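Local structure of cystathionine gamma-synthase (Xanthomonas oryzae pv. oryzae, 6LD8) at residues L162-L167 against A298-Q303; G308-F313 against R372-I377. The protein probably makes cystathionine with pyridoxal 5'-phosphate as cofactor, and may also cleave it, in the manner of the trans-sulfuration enzymes. The protein carries 1 engineered substitution. All coordinates share one frame; numbering follows the deposited sequence.

Contact 1 of 2, residues L162-L167 against A298-Q303; sequences LRITDL and ALAARQ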
ATOM      1  N   LEU A 162      -8.489  32.654  12.283  1.00 29.00           N
ATOM      2  CA  LEU A 162      -7.041  32.863  12.585  1.00 31.19           C
ATOM      3  C   LEU A 162      -6.890  33.797  13.811  1.00 30.05           C
ATOM      4  O   LEU A 162      -5.886  34.533  13.926  1.00 30.39           O
ATOM      5  CB  LEU A 162      -6.324  33.404  11.343  1.00 28.33           C
ATOM      6  CG  LEU A 162      -6.091  32.462  10.158  1.00 28.26           C
ATOM      7  CD1 LEU A 162      -5.245  31.281  10.531  1.00 31.97           C
ATOM      8  CD2 LEU A 162      -7.376  32.007   9.545  1.00 29.92           C
ATOM      9  N   ARG A 163      -7.792  33.659  14.774  1.00 30.17           N
ATOM     10  CA  ARG A 163      -7.719  34.337  16.097  1.00 29.11           C
ATOM     11  C   ARG A 163      -6.586  33.645  16.840  1.00 26.58           C
ATOM     12  O   ARG A 163      -6.431  32.414  16.693  1.00 31.19           O
ATOM     13  CB  ARG A 163      -9.137  34.348  16.715  1.00 35.75           C
ATOM     14  CG  ARG A 163      -9.639  35.741  17.107  1.00 56.70           C
ATOM     15  CD  ARG A 163     -11.075  36.233  16.874  1.00 55.59           C
ATOM     16  NE  ARG A 163     -11.951  35.116  16.732  1.00 52.74           N
ATOM     17  CZ  ARG A 163     -13.207  35.108  16.301  1.00 44.28           C
ATOM     18  NH1 ARG A 163     -13.885  36.199  15.985  1.00 38.16           N
ATOM     19  NH2 ARG A 163     -13.769  33.919  16.183  1.00 42.51           N
ATOM     20  N   ILE A 164      -5.737  34.403  17.514  1.00 24.32           N
ATOM     21  CA  ILE A 164      -4.505  33.894  18.186  1.00 24.39           C
ATOM     22  C   ILE A 164      -4.807  33.853  19.674  1.00 27.11           C
ATOM     23  O   ILE A 164      -5.278  34.870  20.186  1.00 24.67           O
ATOM     24  CB  ILE A 164      -3.281  34.798  17.892  1.00 25.08           C
ATOM     25  CG1 ILE A 164      -3.048  35.047  16.398  1.00 25.95           C
ATOM     26  CG2 ILE A 164      -2.019  34.300  18.544  1.00 25.63           C
ATOM     27  CD1 ILE A 164      -2.822  33.789  15.582  1.00 28.94           C
ATOM     28  N   THR A 165      -4.561  32.745  20.373  1.00 29.06           N
ATOM     29  CA  THR A 165      -4.717  32.808  21.839  1.00 29.13           C
ATOM     30  C   THR A 165      -3.323  32.773  22.432  1.00 27.58           C
ATOM     31  O   THR A 165      -2.450  32.041  21.901  1.00 27.84           O
ATOM     32  CB  THR A 165      -5.757  31.829  22.423  1.00 30.43           C
ATOM     33  OG1 THR A 165      -5.162  30.906  23.327  1.00 38.61           O
ATOM     34  CG2 THR A 165      -6.599  31.134  21.407  1.00 28.38           C
ATOM     35  N   ASP A 166      -3.178  33.521  23.517  1.00 29.48           N
ATOM     36  CA  ASP A 166      -1.919  33.740  24.274  1.00 31.72           C
ATOM     37  C   ASP A 166      -1.638  32.489  25.098  1.00 27.82           C
ATOM     38  O   ASP A 166      -2.184  32.318  26.168  1.00 30.63           O
ATOM     39  CB  ASP A 166      -1.984  35.068  25.048  1.00 33.62           C
ATOM     40  CG  ASP A 166      -0.692  35.505  25.752  1.00 39.69           C
ATOM     41  OD1 ASP A 166       0.243  34.651  25.973  1.00 31.06           O
ATOM     42  OD2 ASP A 166      -0.640  36.710  26.141  1.00 53.09           O
ATOM     43  N   LEU A 167      -0.756  31.641  24.614  1.00 29.99           N
ATOM     44  CA  LEU A 167      -0.470  30.359  25.274  1.00 31.68           C
ATOM     45  C   LEU A 167       0.014  30.611  26.706  1.00 30.22           C
ATOM     46  O   LEU A 167      -0.551  29.920  27.572  1.00 27.90           O
ATOM     47  CB  LEU A 167       0.519  29.525  24.441  1.00 32.91           C
ATOM     48  CG  LEU A 167      -0.016  29.025  23.097  1.00 35.64           C
ATOM     49  CD1 LEU A 167       1.052  28.237  22.342  1.00 37.08           C
ATOM     50  CD2 LEU A 167      -1.260  28.166  23.271  1.00 35.67           C
ATOM     51  N   ALA A 298       1.326  40.596  16.955  1.00 31.87           N
ATOM     52  CA  ALA A 298       2.579  40.709  17.755  1.00 33.86           C
ATOM     53  C   ALA A 298       2.725  39.444  18.589  1.00 25.91           C
ATOM     54  O   ALA A 298       3.847  38.978  18.839  1.00 28.63           O
ATOM     55  CB  ALA A 298       2.565  41.953  18.624  1.00 32.68           C
ATOM     56  N   LEU A 299       1.594  38.921  19.025  1.00 28.79           N
ATOM     57  CA  LEU A 299       1.505  37.643  19.784  1.00 29.15           C
ATOM     58  C   LEU A 299       1.977  36.478  18.878  1.00 24.49           C
ATOM     59  O   LEU A 299       2.920  35.748  19.261  1.00 22.53           O
ATOM     60  CB  LEU A 299       0.041  37.489  20.196  1.00 30.08           C
ATOM     61  CG  LEU A 299      -0.216  36.916  21.578  1.00 31.90           C
ATOM     62  CD1 LEU A 299      -1.522  36.180  21.559  1.00 30.58           C
ATOM     63  CD2 LEU A 299       0.922  36.054  22.100  1.00 28.28           C
ATOM     64  N   ALA A 300       1.437  36.403  17.661  1.00 21.98           N
ATOM     65  CA  ALA A 300       1.784  35.322  16.704  1.00 25.30           C
ATOM     66  C   ALA A 300       3.305  35.360  16.466  1.00 29.37           C
ATOM     67  O   ALA A 300       3.961  34.287  16.574  1.00 27.25           O
ATOM     68  CB  ALA A 300       0.959  35.476  15.439  1.00 23.37           C
ATOM     69  N   ALA A 301       3.900  36.559  16.302  1.00 30.30           N
ATOM     70  CA  ALA A 301       5.348  36.704  15.987  1.00 30.12           C
ATOM     71  C   ALA A 301       6.219  36.201  17.135  1.00 29.95           C
ATOM     72  O   ALA A 301       7.292  35.656  16.842  1.00 32.98           O
ATOM     73  CB  ALA A 301       5.661  38.147  15.659  1.00 32.75           C
ATOM     74  N   ARG A 302       5.732  36.299  18.377  1.00 31.85           N
ATOM     75  CA  ARG A 302       6.463  35.853  19.589  1.00 36.08           C
ATOM     76  C   ARG A 302       6.163  34.376  19.892  1.00 32.65           C
ATOM     77  O   ARG A 302       7.074  33.713  20.405  1.00 31.76           O
ATOM     78  CB  ARG A 302       6.162  36.820  20.757  1.00 51.25           C
ATOM     79  CG  ARG A 302       6.085  36.217  22.170  1.00 77.99           C
ATOM     80  CD  ARG A 302       7.207  36.426  23.229  1.00 93.17           C
ATOM     81  NE  ARG A 302       7.476  37.827  23.599  1.00 97.09           N
ATOM     82  CZ  ARG A 302       8.287  38.670  22.928  1.00 85.91           C
ATOM     83  NH1 ARG A 302       8.949  38.264  21.850  1.00 73.63           N
ATOM     84  NH2 ARG A 302       8.404  39.929  23.322  1.00 66.28           N
ATOM     85  N   GLN A 303       4.939  33.848  19.713  1.00 30.25           N
ATOM     86  CA  GLN A 303       4.700  32.453  20.188  1.00 30.72           C
ATOM     87  C   GLN A 303       4.848  31.422  19.043  1.00 28.47           C
ATOM     88  O   GLN A 303       5.064  30.281  19.389  1.00 28.72           O
ATOM     89  CB  GLN A 303       3.423  32.325  21.015  1.00 29.33           C
ATOM     90  CG  GLN A 303       2.144  32.262  20.210  1.00 31.78           C
ATOM     91  CD  GLN A 303       0.945  32.164  21.119  1.00 29.91           C
ATOM     92  OE1 GLN A 303       1.058  32.314  22.338  1.00 25.12           O
ATOM     93  NE2 GLN A 303      -0.217  31.986  20.512  1.00 24.49           N
TER
HETATM   94  O   HOH W   1       2.164  33.216  24.649  1.00 26.55           O
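The carboxamide of Gln303 is sandwiched between Leu167 and Leu299. Over one face lies Leu167, its CG 3.5 Å from Gln303 OE1 and its CD1 over Gln303 CD; over the opposite face lies Leu299 CD2 of the same helix, 4.0 Å from Gln303 CD. Ile164 CG2 approaches Gln303 NE2 obliquely from the Leu299 side.

The polar edge is spent on the backbone of 162-167. Gln303 NE2 donates to Thr165 O at 2.6 Å, with a nearly straight N-H...O angle of 176°. That acceptor lies almost in the amide plane, although the donor is tilted from the plane of the Thr165 carbonyl. On the other amide atom, Leu167 N reaches a lone pair of Gln303 OE1 at 3.0 Å. A water also donates to Gln303 OE1, arriving from the CG side of the oxygen, and donates to Asp166 OD1 as well, at 2.7 Å in each case. Two partners on OE1 and one on NE2 thus fix the rotation of the amide. The side chain gets there by turning CG between its backbone N and carbonyl carbon (chi1 79°) and then running extended.

On the Leu299 side of the amide, Leu299 CD1 touches Ile164 CG2 at 3.6 Å, while Ile164 CG1 rests on Ala300 CB at 4.1 Å. Leu299 crosses Asp166 at about a right angle, its CD1 3.7 Å from Asp166 CB.

Asp166 is the N-cap of helix 167-176, its OD1 accepting from Phe169 N, so helix 297-303 packs where that helix starts. Thr165 and Leu167 lean on Ile154 of strand 151-155, and Phe198 touches both Leu167 and Gln303.

Contact 2 of 2, residues G308-F313 against R372-I377; sequences GAMMSF and RLSIGI. With 0JO (2-{[(E)-{3-hydroxy-2-methyl-5-[(phosphonooxy)methyl]pyridin-4-yl}methylidene]amino}prop-2-enoic acid), chain E.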
ATOM      1  N   GLY A 308       2.399  30.818   8.961  1.00 24.73           N
ATOM      2  CA  GLY A 308       1.642  29.711   8.364  1.00 23.33           C
ATOM      3  C   GLY A 308       1.081  30.097   7.027  1.00 22.79           C
ATOM      4  O   GLY A 308       1.529  31.091   6.459  1.00 22.28           O
ATOM      5  N   ALA A 309       0.136  29.314   6.536  1.00 21.04           N
ATOM      6  CA  ALA A 309      -0.385  29.448   5.173  1.00 21.55           C
ATOM      7  C   ALA A 309      -1.872  29.211   5.159  1.00 22.51           C
ATOM      8  O   ALA A 309      -2.403  29.028   4.074  1.00 26.80           O
ATOM      9  CB  ALA A 309       0.346  28.504   4.279  1.00 24.01           C
ATOM     10  N   MET A 310      -2.532  29.308   6.312  1.00 24.11           N
ATOM     11  CA  MET A 310      -4.012  29.413   6.343  1.00 23.44           C
ATOM     12  C   MET A 310      -4.379  30.895   6.422  1.00 25.20           C
ATOM     13  O   MET A 310      -3.782  31.625   7.221  1.00 25.03           O
ATOM     14  CB  MET A 310      -4.605  28.648   7.531  1.00 23.00           C
ATOM     15  CG  MET A 310      -4.352  27.135   7.484  1.00 23.22           C
ATOM     16  SD  MET A 310      -4.866  26.408   5.931  1.00 24.05           S
ATOM     17  CE  MET A 310      -6.617  26.749   6.013  1.00 23.48           C
ATOM     18  N   MET A 311      -5.372  31.295   5.665  1.00 24.97           N
ATOM     19  CA  MET A 311      -5.938  32.644   5.801  1.00 30.73           C
ATOM     20  C   MET A 311      -7.403  32.626   5.357  1.00 31.50           C
ATOM     21  O   MET A 311      -7.781  31.702   4.614  1.00 29.05           O
ATOM     22  CB  MET A 311      -5.115  33.655   4.986  1.00 30.07           C
ATOM     23  CG  MET A 311      -5.209  33.528   3.489  1.00 31.12           C
ATOM     24  SD  MET A 311      -4.260  34.897   2.647  1.00 33.81           S
ATOM     25  CE  MET A 311      -2.594  34.461   3.131  1.00 31.97           C
ATOM     26  N   SER A 312      -8.203  33.608   5.783  1.00 32.31           N
ATOM     27  CA  SER A 312      -9.548  33.815   5.198  1.00 33.68           C
ATOM     28  C   SER A 312      -9.752  35.289   4.896  1.00 31.72           C
ATOM     29  O   SER A 312      -8.906  36.131   5.225  1.00 33.65           O
ATOM     30  CB  SER A 312     -10.633  33.183   6.042  1.00 34.73           C
ATOM     31  OG  SER A 312     -10.384  33.426   7.406  1.00 40.88           O
ATOM     32  N   PHE A 313     -10.776  35.553   4.122  1.00 33.98           N
ATOM     33  CA  PHE A 313     -11.078  36.900   3.621  1.00 34.46           C
ATOM     34  C   PHE A 313     -12.552  36.955   3.209  1.00 37.82           C
ATOM     35  O   PHE A 313     -13.247  35.878   2.994  1.00 34.95           O
ATOM     36  CB  PHE A 313     -10.127  37.240   2.475  1.00 37.59           C
ATOM     37  CG  PHE A 313     -10.407  36.467   1.214  1.00 37.06           C
ATOM     38  CD1 PHE A 313      -9.964  35.167   1.075  1.00 37.74           C
ATOM     39  CD2 PHE A 313     -11.091  37.044   0.165  1.00 39.77           C
ATOM     40  CE1 PHE A 313     -10.213  34.453  -0.082  1.00 37.65           C
ATOM     41  CE2 PHE A 313     -11.334  36.330  -0.996  1.00 40.82           C
ATOM     42  CZ  PHE A 313     -10.914  35.035  -1.107  1.00 38.27           C
ATOM     43  N   ARG A 372     -12.029  30.680   2.960  1.00 27.59           N
ATOM     44  CA  ARG A 372     -10.789  30.206   3.604  1.00 25.11           C
ATOM     45  C   ARG A 372      -9.881  29.628   2.509  1.00 25.57           C
ATOM     46  O   ARG A 372     -10.351  28.824   1.723  1.00 28.24           O
ATOM     47  CB  ARG A 372     -11.134  29.150   4.653  1.00 22.14           C
ATOM     48  CG  ARG A 372      -9.979  28.767   5.548  1.00 26.00           C
ATOM     49  CD  ARG A 372     -10.308  27.552   6.389  1.00 27.03           C
ATOM     50  NE  ARG A 372     -10.439  26.362   5.578  1.00 27.89           N
ATOM     51  CZ  ARG A 372     -10.729  25.168   6.083  1.00 33.14           C
ATOM     52  NH1 ARG A 372     -10.998  25.053   7.374  1.00 28.59           N
ATOM     53  NH2 ARG A 372     -10.755  24.089   5.304  1.00 35.79           N
ATOM     54  N   LEU A 373      -8.628  30.048   2.466  1.00 24.67           N
ATOM     55  CA  LEU A 373      -7.594  29.498   1.576  1.00 24.35           C
ATOM     56  C   LEU A 373      -6.670  28.641   2.398  1.00 23.60           C
ATOM     57  O   LEU A 373      -6.222  29.088   3.458  1.00 22.10           O
ATOM     58  CB  LEU A 373      -6.791  30.633   0.965  1.00 24.43           C
ATOM     59  CG  LEU A 373      -7.609  31.656   0.204  1.00 25.35           C
ATOM     60  CD1 LEU A 373      -6.692  32.740  -0.329  1.00 27.00           C
ATOM     61  CD2 LEU A 373      -8.353  30.994  -0.920  1.00 26.39           C
ATOM     62  N   SER A 374      -6.406  27.449   1.893  1.00 23.43           N
ATOM     63  CA  SER A 374      -5.235  26.671   2.307  1.00 23.03           C
ATOM     64  C   SER A 374      -4.235  26.825   1.168  1.00 23.03           C
ATOM     65  O   SER A 374      -4.476  26.265   0.072  1.00 28.00           O
ATOM     66  CB  SER A 374      -5.549  25.235   2.632  1.00 22.05           C
ATOM     67  OG  SER A 374      -4.340  24.515   2.933  1.00 19.19           O
ATOM     68  N   ILE A 375      -3.154  27.540   1.420  1.00 23.94           N
ATOM     69  CA  ILE A 375      -2.195  27.907   0.344  1.00 22.14           C
ATOM     70  C   ILE A 375      -1.180  26.802   0.246  1.00 19.60           C
ATOM     71  O   ILE A 375      -0.551  26.468   1.255  1.00 19.17           O
ATOM     72  CB  ILE A 375      -1.608  29.303   0.579  1.00 24.66           C
ATOM     73  CG1 ILE A 375      -2.746  30.300   0.344  1.00 26.43           C
ATOM     74  CG2 ILE A 375      -0.397  29.564  -0.321  1.00 24.95           C
ATOM     75  CD1 ILE A 375      -2.561  31.572   1.049  1.00 31.26           C
ATOM     76  N   GLY A 376      -1.067  26.292  -0.972  1.00 21.57           N
ATOM     77  CA  GLY A 376      -0.199  25.165  -1.352  1.00 22.10           C
ATOM     78  C   GLY A 376       1.215  25.629  -1.624  1.00 21.32           C
ATOM     79  O   GLY A 376       1.544  26.798  -1.292  1.00 20.32           O
ATOM     80  N   ILE A 377       1.967  24.756  -2.292  1.00 19.92           N
ATOM     81  CA  ILE A 377       3.365  24.947  -2.723  1.00 18.08           C
ATOM     82  C   ILE A 377       3.514  25.062  -4.235  1.00 17.53           C
ATOM     83  O   ILE A 377       4.634  24.944  -4.696  1.00 19.72           O
ATOM     84  CB  ILE A 377       4.207  23.834  -2.133  1.00 18.61           C
ATOM     85  CG1 ILE A 377       3.984  22.447  -2.746  1.00 19.20           C
ATOM     86  CG2 ILE A 377       4.002  23.841  -0.639  1.00 18.51           C
ATOM     87  CD1 ILE A 377       5.020  21.448  -2.234  1.00 19.31           C
TER
HETATM   88  O   0JO E 501     -11.291  21.431   6.727  1.00 32.88           O
HETATM   89  C   0JO E 501     -11.247  21.424   7.962  1.00 38.63           C
HETATM   90  OXT 0JO E 501     -11.414  22.454   8.650  1.00 38.49           O
HETATM   91  CA  0JO E 501     -11.121  20.152   8.655  1.00 37.62           C
HETATM   92  CB  0JO E 501     -11.669  18.966   8.070  1.00 32.35           C
HETATM   93  N   0JO E 501     -10.479  20.193   9.906  1.00 37.45           N
HETATM   94  C4A 0JO E 501     -10.186  19.205  10.697  1.00 31.21           C
HETATM   95  C4  0JO E 501      -9.643  19.461  12.042  1.00 28.16           C
HETATM   96  C3  0JO E 501      -9.158  20.760  12.338  1.00 26.16           C
HETATM   97  O3  0JO E 501      -9.182  21.751  11.420  1.00 26.21           O
HETATM   98  C2  0JO E 501      -8.654  21.038  13.605  1.00 25.14           C
HETATM   99  C2A 0JO E 501      -8.133  22.405  13.936  1.00 24.42           C
HETATM  100  N1  0JO E 501      -8.643  20.094  14.555  1.00 26.55           N
HETATM  101  C6  0JO E 501      -9.123  18.865  14.289  1.00 23.81           C
HETATM  102  C5  0JO E 501      -9.609  18.494  13.064  1.00 24.70           C
HETATM  103  C5A 0JO E 501     -10.151  17.095  12.901  1.00 25.66           C
HETATM  104  OP4 0JO E 501      -9.227  16.157  12.289  1.00 25.09           O
HETATM  105  P   0JO E 501      -9.701  14.962  11.290  1.00 23.48           P
HETATM  106  OP3 0JO E 501      -8.347  14.360  10.923  1.00 20.79           O
HETATM  107  OP1 0JO E 501     -10.510  13.998  12.203  1.00 19.88           O
HETATM  108  OP2 0JO E 501     -10.456  15.567  10.160  1.00 17.32           O
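Two neighbouring antiparallel strands of the C-terminal sheet meet here and carry the arginine that holds the carboxylate of the aminoacrylate-pyridoxal phosphate adduct (0JO). Arg372 uses both terminal nitrogens, end-on: NH1 donates to 0JO OXT at 2.9 Å and NH2 to 0JO O at 3.1 Å, both with N-H...O angles of 172°, giving a bidentate pair. Its chain leaves the strand extended and bends only at chi3 (68°).

Met310, bent at chi2 and chi3, runs obliquely past the middle of this arm, its CE 3.8 Å from Arg372 CD, and sets its SD 3.6 Å from Ser374 CB. The Ser374 hydroxyl itself is bonded to Gly339 N.

The backbones pair through Met311 N to Leu373 O (3.2 Å), Leu373 N to Met311 O (2.8 Å) and Ile375 N to Ala309 O (3.1 Å). On the face opposite Arg372, Met311 CE meets Ile375 CD1, and Leu373 CG abuts the edge of the Phe313 ring at CE1, 3.8 Å away.

Helix 259-277 covers Ala309 and Ile375. Strand 283-287 bonds to Ser312 on one flank, and strand 344-346 to Arg372 and Ser374 on the other.

How the contacts relate
The contacts follow one another along the chain: contact 1 closes at Gln303 before contact 2 opens at Gly308, and helix 297-303 is followed, after a short connection, by strand 310-315. Their centres are about 17 Å apart, yet they touch. Leu162, the first residue of 162-167, places CD1 3.6 Å from Met310 O, and its CD2 lies 4.0 Å from Ser312 OG, which is hydrogen-bonded to Pro160 O just upstream. The loop following strand 151-155 of the seven-stranded sheet is therefore packed against the helix and the strand that succeed one another in the five-stranded-sheet region. Contact 1 joins the two regions, while contact 2 lies within the second sheet and faces the cofactor adduct.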